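DyP (Bjerkandera adusta, PDB 3VXJ) is a heme b peroxidase of the dye-decolorizing family, which probably uses hydrogen peroxide to oxidise dyes and phenolic compounds such as 2,6-dimethoxyphenol. Local coordinates at residues K21-F26 with S153-P158; A236-A241 with E251-L256. One frame throughout, in Å; residues are numbered along the deposited sequence.

Contact 1: residues K21-F26 with S153-P158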
ATOM      1  N   LYS A  21     -11.612  -6.945   3.147  1.00 17.85           N
ATOM      2  CA  LYS A  21     -12.131  -7.617   4.327  1.00 17.46           C
ATOM      3  C   LYS A  21     -11.725  -6.879   5.595  1.00 16.80           C
ATOM      4  O   LYS A  21     -10.664  -6.249   5.642  1.00 16.90           O
ATOM      5  CB  LYS A  21     -11.648  -9.070   4.372  1.00 17.13           C
ATOM      6  CG  LYS A  21     -12.336  -9.990   3.371  1.00 18.26           C
ATOM      7  CD  LYS A  21     -13.795 -10.251   3.725  1.00 20.33           C
ATOM      8  CE  LYS A  21     -14.216 -11.622   3.245  1.00 22.66           C
ATOM      9  NZ  LYS A  21     -15.655 -11.890   3.486  1.00 24.19           N
ATOM     10  N   GLN A  22     -12.571  -6.965   6.619  1.00 16.42           N
ATOM     11  CA  GLN A  22     -12.327  -6.286   7.895  1.00 15.86           C
ATOM     12  C   GLN A  22     -11.073  -6.776   8.629  1.00 14.12           C
ATOM     13  O   GLN A  22     -10.455  -6.014   9.374  1.00 13.35           O
ATOM     14  CB  GLN A  22     -13.553  -6.412   8.804  1.00 17.16           C
ATOM     15  CG  GLN A  22     -14.746  -5.536   8.396  1.00 21.13           C
ATOM     16  CD  GLN A  22     -14.640  -4.115   8.921  1.00 26.00           C
ATOM     17  OE1 GLN A  22     -14.470  -3.894  10.122  1.00 27.94           O
ATOM     18  NE2 GLN A  22     -14.742  -3.142   8.021  1.00 28.67           N
ATOM     19  N   LYS A  23     -10.713  -8.044   8.430  1.00 11.83           N
ATOM     20  CA  LYS A  23      -9.541  -8.635   9.078  1.00 11.36           C
ATOM     21  C   LYS A  23      -8.651  -9.248   8.014  1.00 10.35           C
ATOM     22  O   LYS A  23      -9.139  -9.759   7.011  1.00 10.46           O
ATOM     23  CB  LYS A  23      -9.948  -9.729  10.071  1.00 11.85           C
ATOM     24  CG  LYS A  23     -11.100  -9.385  11.022  1.00 12.01           C
ATOM     25  CD  LYS A  23     -10.735  -8.265  11.987  1.00 12.85           C
ATOM     26  CE  LYS A  23     -11.860  -8.039  12.976  1.00 14.29           C
ATOM     27  NZ  LYS A  23     -11.579  -6.932  13.942  1.00 17.09           N
ATOM     28  N   GLU A  24      -7.342  -9.198   8.215  1.00  9.51           N
ATOM     29  CA  GLU A  24      -6.449  -9.875   7.283  1.00  9.48           C
ATOM     30  C   GLU A  24      -5.239 -10.399   8.028  1.00  9.27           C
ATOM     31  O   GLU A  24      -4.770  -9.753   8.976  1.00 10.86           O
ATOM     32  CB  GLU A  24      -6.022  -8.927   6.157  1.00  9.62           C
ATOM     33  CG  GLU A  24      -5.309  -9.592   4.989  1.00 11.09           C
ATOM     34  CD  GLU A  24      -4.935  -8.611   3.898  1.00 12.28           C
ATOM     35  OE1 GLU A  24      -5.150  -7.390   4.065  1.00 15.44           O
ATOM     36  OE2 GLU A  24      -4.399  -9.059   2.867  1.00 10.36           O
ATOM     37  N   ARG A  25      -4.749 -11.567   7.615  1.00  9.01           N
ATOM     38  CA  ARG A  25      -3.546 -12.156   8.196  1.00  9.33           C
ATOM     39  C   ARG A  25      -2.566 -12.516   7.095  1.00  8.95           C
ATOM     40  O   ARG A  25      -2.939 -13.068   6.052  1.00  9.40           O
ATOM     41  CB  ARG A  25      -3.890 -13.405   9.003  1.00  9.14           C
ATOM     42  CG  ARG A  25      -2.678 -14.038   9.702  1.00  9.84           C
ATOM     43  CD  ARG A  25      -3.099 -15.126  10.671  1.00  9.88           C
ATOM     44  NE  ARG A  25      -3.846 -14.568  11.788  1.00 10.87           N
ATOM     45  CZ  ARG A  25      -4.563 -15.286  12.646  1.00 11.50           C
ATOM     46  NH1 ARG A  25      -4.636 -16.605  12.514  1.00 12.20           N
ATOM     47  NH2 ARG A  25      -5.211 -14.679  13.632  1.00 13.12           N
ATOM     48  N   PHE A  26      -1.305 -12.182   7.335  1.00  8.65           N
ATOM     49  CA  PHE A  26      -0.225 -12.515   6.427  1.00  8.69           C
ATOM     50  C   PHE A  26       0.593 -13.603   7.113  1.00  8.41           C
ATOM     51  O   PHE A  26       1.194 -13.368   8.167  1.00  9.27           O
ATOM     52  CB  PHE A  26       0.631 -11.281   6.160  1.00  8.79           C
ATOM     53  CG  PHE A  26      -0.117 -10.148   5.493  1.00  8.97           C
ATOM     54  CD1 PHE A  26      -0.048  -9.985   4.117  1.00  9.63           C
ATOM     55  CD2 PHE A  26      -0.907  -9.267   6.240  1.00  9.24           C
ATOM     56  CE1 PHE A  26      -0.743  -8.951   3.485  1.00 10.08           C
ATOM     57  CE2 PHE A  26      -1.609  -8.231   5.614  1.00  8.20           C
ATOM     58  CZ  PHE A  26      -1.527  -8.077   4.242  1.00  9.33           C
ATOM     59  N   SER A 153      -1.156  -9.821  11.641  1.00 10.56           N
ATOM     60  CA  SER A 153      -2.598  -9.693  11.493  1.00 10.89           C
ATOM     61  C   SER A 153      -3.036  -8.251  11.641  1.00 10.99           C
ATOM     62  O   SER A 153      -2.534  -7.515  12.503  1.00 11.87           O
ATOM     63  CB  SER A 153      -3.336 -10.564  12.506  1.00 11.07           C
ATOM     64  OG  SER A 153      -2.969 -11.924  12.366  1.00 12.29           O
ATOM     65  N   GLY A 154      -3.963  -7.853  10.781  1.00 10.74           N
ATOM     66  CA  GLY A 154      -4.527  -6.518  10.819  1.00 10.55           C
ATOM     67  C   GLY A 154      -6.040  -6.518  10.901  1.00 10.63           C
ATOM     68  O   GLY A 154      -6.707  -7.562  10.772  1.00 10.09           O
ATOM     69  N   SER A 155      -6.586  -5.330  11.140  1.00 11.24           N
ATOM     70  CA  SER A 155      -8.017  -5.136  11.266  1.00 12.46           C
ATOM     71  C   SER A 155      -8.373  -3.706  10.907  1.00 12.32           C
ATOM     72  O   SER A 155      -7.655  -2.760  11.281  1.00 11.94           O
ATOM     73  CB  SER A 155      -8.477  -5.441  12.693  1.00 13.55           C
ATOM     74  OG  SER A 155      -7.686  -4.754  13.647  1.00 17.36           O
ATOM     75  N   ALA A 156      -9.468  -3.557  10.170  1.00 12.17           N
ATOM     76  CA  ALA A 156     -10.089  -2.257   9.971  1.00 12.33           C
ATOM     77  C   ALA A 156     -10.420  -1.632  11.319  1.00 12.73           C
ATOM     78  O   ALA A 156     -10.708  -2.322  12.304  1.00 12.99           O
ATOM     79  CB  ALA A 156     -11.336  -2.372   9.112  1.00 13.33           C
ATOM     80  N   ARG A 157     -10.353  -0.314  11.358  1.00 12.34           N
ATOM     81  CA  ARG A 157     -10.599   0.420  12.584  1.00 12.79           C
ATOM     82  C   ARG A 157     -12.115   0.474  12.844  1.00 13.53           C
ATOM     83  O   ARG A 157     -12.907   0.308  11.918  1.00 13.52           O
ATOM     84  CB  ARG A 157      -9.919   1.795  12.504  1.00 12.54           C
ATOM     85  CG  ARG A 157      -8.388   1.674  12.511  1.00 12.39           C
ATOM     86  CD  ARG A 157      -7.669   3.021  12.546  1.00 12.36           C
ATOM     87  NE  ARG A 157      -8.103   3.785  13.714  1.00 12.68           N
ATOM     88  CZ  ARG A 157      -8.483   5.056  13.700  1.00 14.21           C
ATOM     89  NH1 ARG A 157      -8.438   5.761  12.576  1.00 15.03           N
ATOM     90  NH2 ARG A 157      -8.895   5.623  14.826  1.00 15.96           N
ATOM     91  N   PRO A 158     -12.528   0.662  14.111  1.00 14.63           N
ATOM     92  CA  PRO A 158     -13.954   0.523  14.428  1.00 15.31           C
ATOM     93  C   PRO A 158     -14.809   1.762  14.158  1.00 15.81           C
ATOM     94  O   PRO A 158     -14.296   2.874  14.016  1.00 15.14           O
ATOM     95  CB  PRO A 158     -13.948   0.214  15.928  1.00 16.18           C
ATOM     96  CG  PRO A 158     -12.707   0.840  16.436  1.00 16.06           C
ATOM     97  CD  PRO A 158     -11.698   0.736  15.328  1.00 15.27           C
TER

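Contact 2: residues A236-A241 with E251-L256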
ATOM      1  N   ALA A 236       1.351  21.208  17.884  1.00 12.90           N
ATOM      2  CA  ALA A 236       2.471  22.126  18.121  1.00 13.71           C
ATOM      3  C   ALA A 236       2.752  23.046  16.936  1.00 13.86           C
ATOM      4  O   ALA A 236       3.270  24.155  17.105  1.00 14.84           O
ATOM      5  CB  ALA A 236       3.725  21.346  18.491  1.00 13.96           C
ATOM      6  N   ASN A 237       2.399  22.587  15.739  1.00 12.46           N
ATOM      7  CA  ASN A 237       2.696  23.308  14.503  1.00 12.08           C
ATOM      8  C   ASN A 237       1.439  23.733  13.753  1.00 11.29           C
ATOM      9  O   ASN A 237       1.465  23.995  12.545  1.00 11.54           O
ATOM     10  CB  ASN A 237       3.631  22.471  13.633  1.00 11.66           C
ATOM     11  CG  ASN A 237       4.990  22.314  14.263  1.00 13.43           C
ATOM     12  OD1 ASN A 237       5.827  23.214  14.181  1.00 17.82           O
ATOM     13  ND2 ASN A 237       5.212  21.188  14.924  1.00 14.18           N
ATOM     14  N   ALA A 238       0.335  23.794  14.491  1.00 11.04           N
ATOM     15  CA  ALA A 238      -0.974  24.111  13.929  1.00 10.99           C
ATOM     16  C   ALA A 238      -0.898  25.344  13.050  1.00 10.95           C
ATOM     17  O   ALA A 238      -0.273  26.340  13.407  1.00 11.63           O
ATOM     18  CB  ALA A 238      -1.983  24.325  15.044  1.00 11.17           C
ATOM     19  N   ILE A 239      -1.528  25.275  11.887  1.00 10.47           N
ATOM     20  CA  ILE A 239      -1.521  26.401  10.960  1.00 10.73           C
ATOM     21  C   ILE A 239      -2.418  27.507  11.521  1.00 10.59           C
ATOM     22  O   ILE A 239      -3.571  27.241  11.851  1.00 10.76           O
ATOM     23  CB  ILE A 239      -1.946  25.943   9.551  1.00 10.69           C
ATOM     24  CG1 ILE A 239      -0.890  24.978   9.000  1.00 12.21           C
ATOM     25  CG2 ILE A 239      -2.149  27.134   8.626  1.00 10.60           C
ATOM     26  CD1 ILE A 239      -1.267  24.244   7.762  1.00 14.61           C
ATOM     27  N   PRO A 240      -1.883  28.735  11.668  1.00 10.90           N
ATOM     28  CA  PRO A 240      -2.685  29.777  12.331  1.00 11.37           C
ATOM     29  C   PRO A 240      -3.898  30.260  11.537  1.00 11.26           C
ATOM     30  O   PRO A 240      -4.881  30.660  12.143  1.00 11.95           O
ATOM     31  CB  PRO A 240      -1.697  30.937  12.531  1.00 12.06           C
ATOM     32  CG  PRO A 240      -0.579  30.680  11.635  1.00 13.13           C
ATOM     33  CD  PRO A 240      -0.511  29.194  11.383  1.00 10.74           C
ATOM     34  N   ALA A 241      -3.824  30.233  10.207  1.00 11.11           N
ATOM     35  CA  ALA A 241      -4.883  30.773   9.350  1.00 11.10           C
ATOM     36  C   ALA A 241      -4.767  30.184   7.958  1.00 11.04           C
ATOM     37  O   ALA A 241      -3.690  29.761   7.540  1.00 11.38           O
ATOM     38  CB  ALA A 241      -4.785  32.291   9.264  1.00 11.70           C
ATOM     39  N   GLU A 251      -8.457  23.359  14.763  1.00 11.11           N
ATOM     40  CA  GLU A 251      -8.671  23.466  13.318  1.00 10.90           C
ATOM     41  C   GLU A 251      -7.346  23.503  12.566  1.00 10.18           C
ATOM     42  O   GLU A 251      -7.208  22.896  11.498  1.00  9.99           O
ATOM     43  CB  GLU A 251      -9.490  24.716  12.976  1.00 11.11           C
ATOM     44  CG  GLU A 251     -10.961  24.590  13.318  1.00 12.83           C
ATOM     45  CD  GLU A 251     -11.701  25.913  13.289  1.00 14.75           C
ATOM     46  OE1 GLU A 251     -11.063  26.987  13.189  1.00 14.35           O
ATOM     47  OE2 GLU A 251     -12.952  25.872  13.367  1.00 19.44           O
ATOM     48  N   GLY A 252      -6.385  24.245  13.109  1.00  9.63           N
ATOM     49  CA  GLY A 252      -5.089  24.412  12.460  1.00  9.69           C
ATOM     50  C   GLY A 252      -4.279  23.129  12.457  1.00  8.90           C
ATOM     51  O   GLY A 252      -3.491  22.894  11.535  1.00  8.83           O
ATOM     52  N   ALA A 253      -4.474  22.305  13.488  1.00  9.45           N
ATOM     53  CA  ALA A 253      -3.811  21.007  13.591  1.00  9.37           C
ATOM     54  C   ALA A 253      -4.405  20.016  12.604  1.00  9.25           C
ATOM     55  O   ALA A 253      -3.665  19.306  11.910  1.00  8.85           O
ATOM     56  CB  ALA A 253      -3.914  20.462  15.023  1.00  9.93           C
ATOM     57  N   GLU A 254      -5.737  19.984  12.524  1.00  9.43           N
ATOM     58  CA  GLU A 254      -6.430  19.150  11.543  1.00  9.26           C
ATOM     59  C   GLU A 254      -6.026  19.573  10.139  1.00  8.61           C
ATOM     60  O   GLU A 254      -5.748  18.728   9.285  1.00  8.08           O
ATOM     61  CB  GLU A 254      -7.950  19.253  11.691  1.00  9.78           C
ATOM     62  CG  GLU A 254      -8.526  18.728  13.015  1.00 12.69           C
ATOM     63  CD  GLU A 254      -8.293  17.234  13.313  1.00 15.28           C
ATOM     64  OE1 GLU A 254      -7.767  16.456  12.474  1.00 14.93           O
ATOM     65  OE2 GLU A 254      -8.655  16.835  14.445  1.00 18.22           O
ATOM     66  N   PHE A 255      -5.971  20.883   9.903  1.00  8.40           N
ATOM     67  CA  PHE A 255      -5.570  21.401   8.597  1.00  8.11           C
ATOM     68  C   PHE A 255      -4.136  21.004   8.259  1.00  7.72           C
ATOM     69  O   PHE A 255      -3.872  20.551   7.143  1.00  7.45           O
ATOM     70  CB  PHE A 255      -5.749  22.920   8.563  1.00  8.25           C
ATOM     71  CG  PHE A 255      -5.500  23.554   7.214  1.00  8.38           C
ATOM     72  CD1 PHE A 255      -6.118  23.082   6.052  1.00  9.16           C
ATOM     73  CD2 PHE A 255      -4.670  24.663   7.118  1.00  8.80           C
ATOM     74  CE1 PHE A 255      -5.890  23.702   4.821  1.00  8.15           C
ATOM     75  CE2 PHE A 255      -4.447  25.288   5.891  1.00 10.01           C
ATOM     76  CZ  PHE A 255      -5.058  24.808   4.742  1.00  9.52           C
ATOM     77  N   LEU A 256      -3.217  21.124   9.220  1.00  7.86           N
ATOM     78  CA  LEU A 256      -1.842  20.692   8.970  1.00  7.96           C
ATOM     79  C   LEU A 256      -1.778  19.206   8.572  1.00  7.50           C
ATOM     80  O   LEU A 256      -1.063  18.852   7.620  1.00  7.19           O
ATOM     81  CB  LEU A 256      -0.933  21.000  10.171  1.00  8.51           C
ATOM     82  CG  LEU A 256       0.530  20.592   9.997  1.00  8.63           C
ATOM     83  CD1 LEU A 256       1.187  21.290   8.818  1.00 11.66           C
ATOM     84  CD2 LEU A 256       1.289  20.898  11.266  1.00 11.61           C
TER

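Contact 1: residues K21-F26 with S153-P158
R25 and S153 meet through a side-chain hydrogen bond: R25 NE donates to S153 OG at 2.8 Å, with the hydroxyl tilted slightly from the guanidinium plane. R25 CG lies anti to its backbone N (chi1 -177°), and the bend at chi3 (-67°) swings NE to S153 OG. NH1 makes a salt bridge to D132 and a hydrogen bond to T135, so more than one partner restrains the group. Between the backbones, E24 and G154 form an antiparallel hydrogen-bonded pair. G154 N donates to E24 O at 2.7 Å, nearly straight, while the return bond from E24 N to G154 O is longer, 3.1 Å, and comes from above the carbonyl plane. A156 N closes the end of the pairing on Q22 O (2.8 Å), just where both chains leave the sheet. Outward from these bonds the packing is light. K23 sits opposite S155 in a non-hydrogen-bonded pair and lays CD and NZ against S155 CB, each at 3.7 Å, and the flat amide of Q22 rests on A156 CB. K23 and R25 lie against helix 128-142, whereas E24 and F26, on the other face, touch L122 of the neighbouring strand 119-125 and I332 of strand 328-334 in the second sheet. S155 also bonds through its backbone to P333. Strand 23-31 runs between strands 146-155 and 119-125 in the antiparallel sheet of the N-terminal ferredoxin-like domain.

Contact 2: residues A236-A241 with E251-L256
I239 and G252 meet in a loop-to-helix packing contact: the loop after helix 227-236 packs on helix 249-261, in the C-terminal family region and toward the periphery of the molecule. A single hydrogen bond ties the two backbones, I239 N to G252 O at 3.1 Å. It comes from above the carbonyl plane, on the face opposite to the helical donor L256 N, so this oxygen serves the helix and the loop at once. The approach is close because G252 has no side chain; a CB there would run into I239 O, and G252 CA instead makes a CH...O contact with that oxygen at 3.3 Å. Beside it A238 CB settles on the peptide between G252 and A253. The I239 side chain packs on F255 and L256. Its chi2 of 169° extends CD1 to F255 CD2 at 3.5 Å, with L256 CD1 at 4.0 Å from the same I239 CD1, while CG2 meets the ring of F255 at its edge, in plane. L256 turns its other methyl, CD2, to N237 O (3.4 Å). An alanine in place of I239 would probably leave a gap against F255 and L256 and free the ring to shift. What results is a buried apolar contact in which a backbone comes close to a helix at a glycine, within a connection that runs from helix 227-236 through the short strands 241-242 and 245-246 to helix 249-261.

Overall arrangement
Contact 1 comes first along the chain, and the two lie in different parts of the protein, 21-26 with 153-158 in the N-terminal region and 236-241 with 251-256 in the C-terminal one. Their centres are 31 Å apart and their nearest atoms about 11 Å, without touching. Contact 1 joins segments 127 residues apart and pairs the first and last strands, in chain order, of the first four-stranded sheet; G154 is about 13 Å from the heme. Contact 2, whose segments lie ten residues apart at their closest ends, belongs to the insertion between strands 216-225 and 328-334 of the second sheet. One is therefore sheet pairing in the N-terminal domain, the other local packing of a peripheral excursion.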